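Local atomic coordinates of putative hyaluronoglucosaminidase (Clostridium perfringens, PDB entry 6PWI), a protein that probably hydrolyses terminal N-acetylhexosamine residues from glycans, as a secreted, wall-anchored family 84 glycoside hydrolase of which this chain is the N-terminal and catalytic part. Residues A[500-505]-A[510-515]. Sequence-based numbering, arbitrary orientation.
Sequences EEFTRR and ESVLDY
Arg-505 and Ser-511 meet where the connection between helices 496-507 and 513-536 folds back, a helix-loop-helix corner in the helical region that follows the (beta/alpha)8 barrel, and they illustrate how one long side chain can tie a helix to the loop leaving it. From CB, 4.3 Å from Val-512 CG1, the chain of Arg-505 runs to CG, which has Glu-510 OE1 at 3.9 Å. Its CD then passes 4.0 Å from Tyr-515 CB. A bend at chi3 (70°) turns the guanidinium side-on to the loop, and NE and NH1 both donate to the carbonyl oxygen of Ser-511, which lies almost in the guanidinium plane; the NE bond is 2.9 Å. Over one face of the same group sits Glu-510 OE1, at 4.0 Å from Arg-505 NH2, a long salt bridge of charge alone, the guanidinium and carboxylate planes standing 83° apart. The main chain adds a hydrogen bond from Glu-510 N to Arg-505 O.

Glu-510 has a second cationic partner: its OE2 lies at the guanidinium edge of Arg-504, whose NH2 makes a salt bridge and a weak hydrogen bond to it. Arg-504 NH1 also makes a salt bridge, with a weak hydrogen bond, to Glu-501 OE2, and NE pairs with Glu-508, so this surface network probably tempers the repulsion between the carboxylates.

Beneath the charges the contact is apolar. The ring edge of Tyr-515 abuts Phe-502 CB, while the Phe-502 ring reaches Val-512 CB with CE1 and also packs on Phe-616 and Leu-620 of helix 613-623. Glu-571 of helix 540-572 accepts from Ser-511 OG and Val-512 N, holding the loop from another helix. Over one face of the Tyr-515 ring, offset toward the rim, Glu-501 CG makes a CH-pi contact, 4.1 Å from the ring centroid.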
loop_
_atom_site.group_PDB
_atom_site.type_symbol
_atom_site.label_atom_id
_atom_site.label_comp_id
_atom_site.label_asym_id
_atom_site.label_seq_id
_atom_site.Cartn_x
_atom_site.Cartn_y
_atom_site.Cartn_z
ATOM N N GLU A 500 22.484 22.867 -2.358
ATOM C CA GLU A 500 22.884 23.841 -1.356
ATOM C C GLU A 500 24.318 24.299 -1.601
ATOM O O GLU A 500 24.612 25.485 -1.470
ATOM C CB GLU A 500 22.638 23.313 0.058
ATOM C CG GLU A 500 21.185 23.449 0.466
ATOM C CD GLU A 500 20.730 22.729 1.726
ATOM O OE1 GLU A 500 21.566 22.049 2.372
ATOM O OE2 GLU A 500 19.524 22.854 2.060
ATOM N N GLU A 501 25.193 23.358 -1.982
ATOM C CA GLU A 501 26.590 23.674 -2.228
ATOM C C GLU A 501 26.730 24.584 -3.447
ATOM O O GLU A 501 27.473 25.564 -3.406
ATOM C CB GLU A 501 27.436 22.410 -2.363
ATOM C CG GLU A 501 28.923 22.702 -2.384
ATOM C CD GLU A 501 29.442 23.680 -1.333
ATOM O OE1 GLU A 501 28.744 23.919 -0.322
ATOM O OE2 GLU A 501 30.558 24.202 -1.517
ATOM N N PHE A 502 26.018 24.266 -4.534
ATOM C CA PHE A 502 26.086 25.122 -5.707
ATOM C C PHE A 502 25.624 26.533 -5.342
ATOM O O PHE A 502 26.223 27.515 -5.770
ATOM C CB PHE A 502 25.324 24.536 -6.899
ATOM C CG PHE A 502 25.504 25.317 -8.175
ATOM C CD1 PHE A 502 26.529 25.005 -9.059
ATOM C CD2 PHE A 502 24.675 26.389 -8.473
ATOM C CE1 PHE A 502 26.720 25.743 -10.218
ATOM C CE2 PHE A 502 24.866 27.128 -9.632
ATOM C CZ PHE A 502 25.886 26.803 -10.502
ATOM N N THR A 503 24.575 26.630 -4.520
ATOM C CA THR A 503 24.013 27.922 -4.176
ATOM C C THR A 503 25.018 28.737 -3.365
ATOM O O THR A 503 25.210 29.914 -3.647
ATOM C CB THR A 503 22.641 27.783 -3.503
ATOM O OG1 THR A 503 21.818 27.067 -4.425
ATOM C CG2 THR A 503 22.001 29.115 -3.175
ATOM N N ARG A 504 25.656 28.119 -2.363
ATOM C CA ARG A 504 26.561 28.890 -1.522
ATOM C C ARG A 504 27.770 29.340 -2.338
ATOM O O ARG A 504 28.142 30.507 -2.281
ATOM C CB ARG A 504 26.877 28.216 -0.183
ATOM C CG ARG A 504 27.811 27.026 -0.285
ATOM C CD ARG A 504 28.623 26.841 0.987
ATOM N NE ARG A 504 29.719 27.789 1.050
ATOM C CZ ARG A 504 30.852 27.702 0.355
ATOM N NH1 ARG A 504 31.065 26.702 -0.483
ATOM N NH2 ARG A 504 31.770 28.637 0.498
ATOM N N ARG A 505 28.326 28.431 -3.146
ATOM C CA ARG A 505 29.459 28.774 -3.989
ATOM C C ARG A 505 29.129 30.001 -4.839
ATOM O O ARG A 505 29.912 30.943 -4.903
ATOM C CB ARG A 505 29.900 27.589 -4.853
ATOM C CG ARG A 505 30.534 26.454 -4.065
ATOM C CD ARG A 505 31.139 25.446 -5.020
ATOM N NE ARG A 505 32.288 26.082 -5.636
ATOM C CZ ARG A 505 33.548 25.886 -5.269
ATOM N NH1 ARG A 505 34.522 26.531 -5.887
ATOM N NH2 ARG A 505 33.827 25.040 -4.296
ATOM N N GLU A 510 32.400 32.436 -5.305
ATOM C CA GLU A 510 33.457 31.481 -5.588
ATOM C C GLU A 510 33.228 30.937 -6.995
ATOM O O GLU A 510 32.185 31.186 -7.591
ATOM C CB GLU A 510 33.452 30.349 -4.561
ATOM C CG GLU A 510 33.618 30.827 -3.135
ATOM C CD GLU A 510 33.524 29.731 -2.086
ATOM O OE1 GLU A 510 33.438 28.546 -2.468
ATOM O OE2 GLU A 510 33.545 30.063 -0.881
ATOM N N SER A 511 34.211 30.207 -7.523
ATOM C CA SER A 511 34.076 29.616 -8.843
ATOM C C SER A 511 32.996 28.532 -8.817
ATOM O O SER A 511 32.900 27.775 -7.851
ATOM C CB SER A 511 35.395 29.070 -9.310
ATOM O OG SER A 511 35.349 28.816 -10.703
ATOM N N VAL A 512 32.180 28.473 -9.877
ATOM C CA VAL A 512 31.160 27.442 -9.990
ATOM C C VAL A 512 31.457 26.546 -11.194
ATOM O O VAL A 512 30.666 25.663 -11.508
ATOM C CB VAL A 512 29.733 28.026 -10.063
ATOM C CG1 VAL A 512 29.428 28.979 -8.920
ATOM C CG2 VAL A 512 29.442 28.685 -11.399
ATOM N N LEU A 513 32.601 26.760 -11.857
ATOM C CA LEU A 513 32.905 26.054 -13.093
ATOM C C LEU A 513 32.955 24.540 -12.871
ATOM O O LEU A 513 32.381 23.775 -13.643
ATOM C CB LEU A 513 34.217 26.586 -13.682
ATOM C CG LEU A 513 34.178 28.004 -14.262
ATOM C CD1 LEU A 513 35.449 28.301 -15.045
ATOM C CD2 LEU A 513 32.955 28.217 -15.146
ATOM N N ASP A 514 33.627 24.103 -11.804
ATOM C CA ASP A 514 33.837 22.684 -11.582
ATOM C C ASP A 514 32.597 22.030 -10.980
ATOM O O ASP A 514 32.209 20.926 -11.362
ATOM C CB ASP A 514 35.064 22.440 -10.709
ATOM C CG ASP A 514 36.336 22.471 -11.534
ATOM O OD1 ASP A 514 36.495 21.570 -12.402
ATOM O OD2 ASP A 514 37.140 23.411 -11.326
ATOM N N TYR A 515 31.989 22.709 -10.013
ATOM C CA TYR A 515 30.867 22.092 -9.340
ATOM C C TYR A 515 29.686 21.990 -10.302
ATOM O O TYR A 515 28.870 21.081 -10.178
ATOM C CB TYR A 515 30.591 22.773 -7.998
ATOM C CG TYR A 515 29.835 21.893 -7.040
ATOM C CD1 TYR A 515 30.405 20.733 -6.542
ATOM C CD2 TYR A 515 28.537 22.194 -6.665
ATOM C CE1 TYR A 515 29.717 19.910 -5.667
ATOM C CE2 TYR A 515 27.835 21.385 -5.789
ATOM C CZ TYR A 515 28.427 20.238 -5.289
ATOM O OH TYR A 515 27.735 19.428 -4.435
#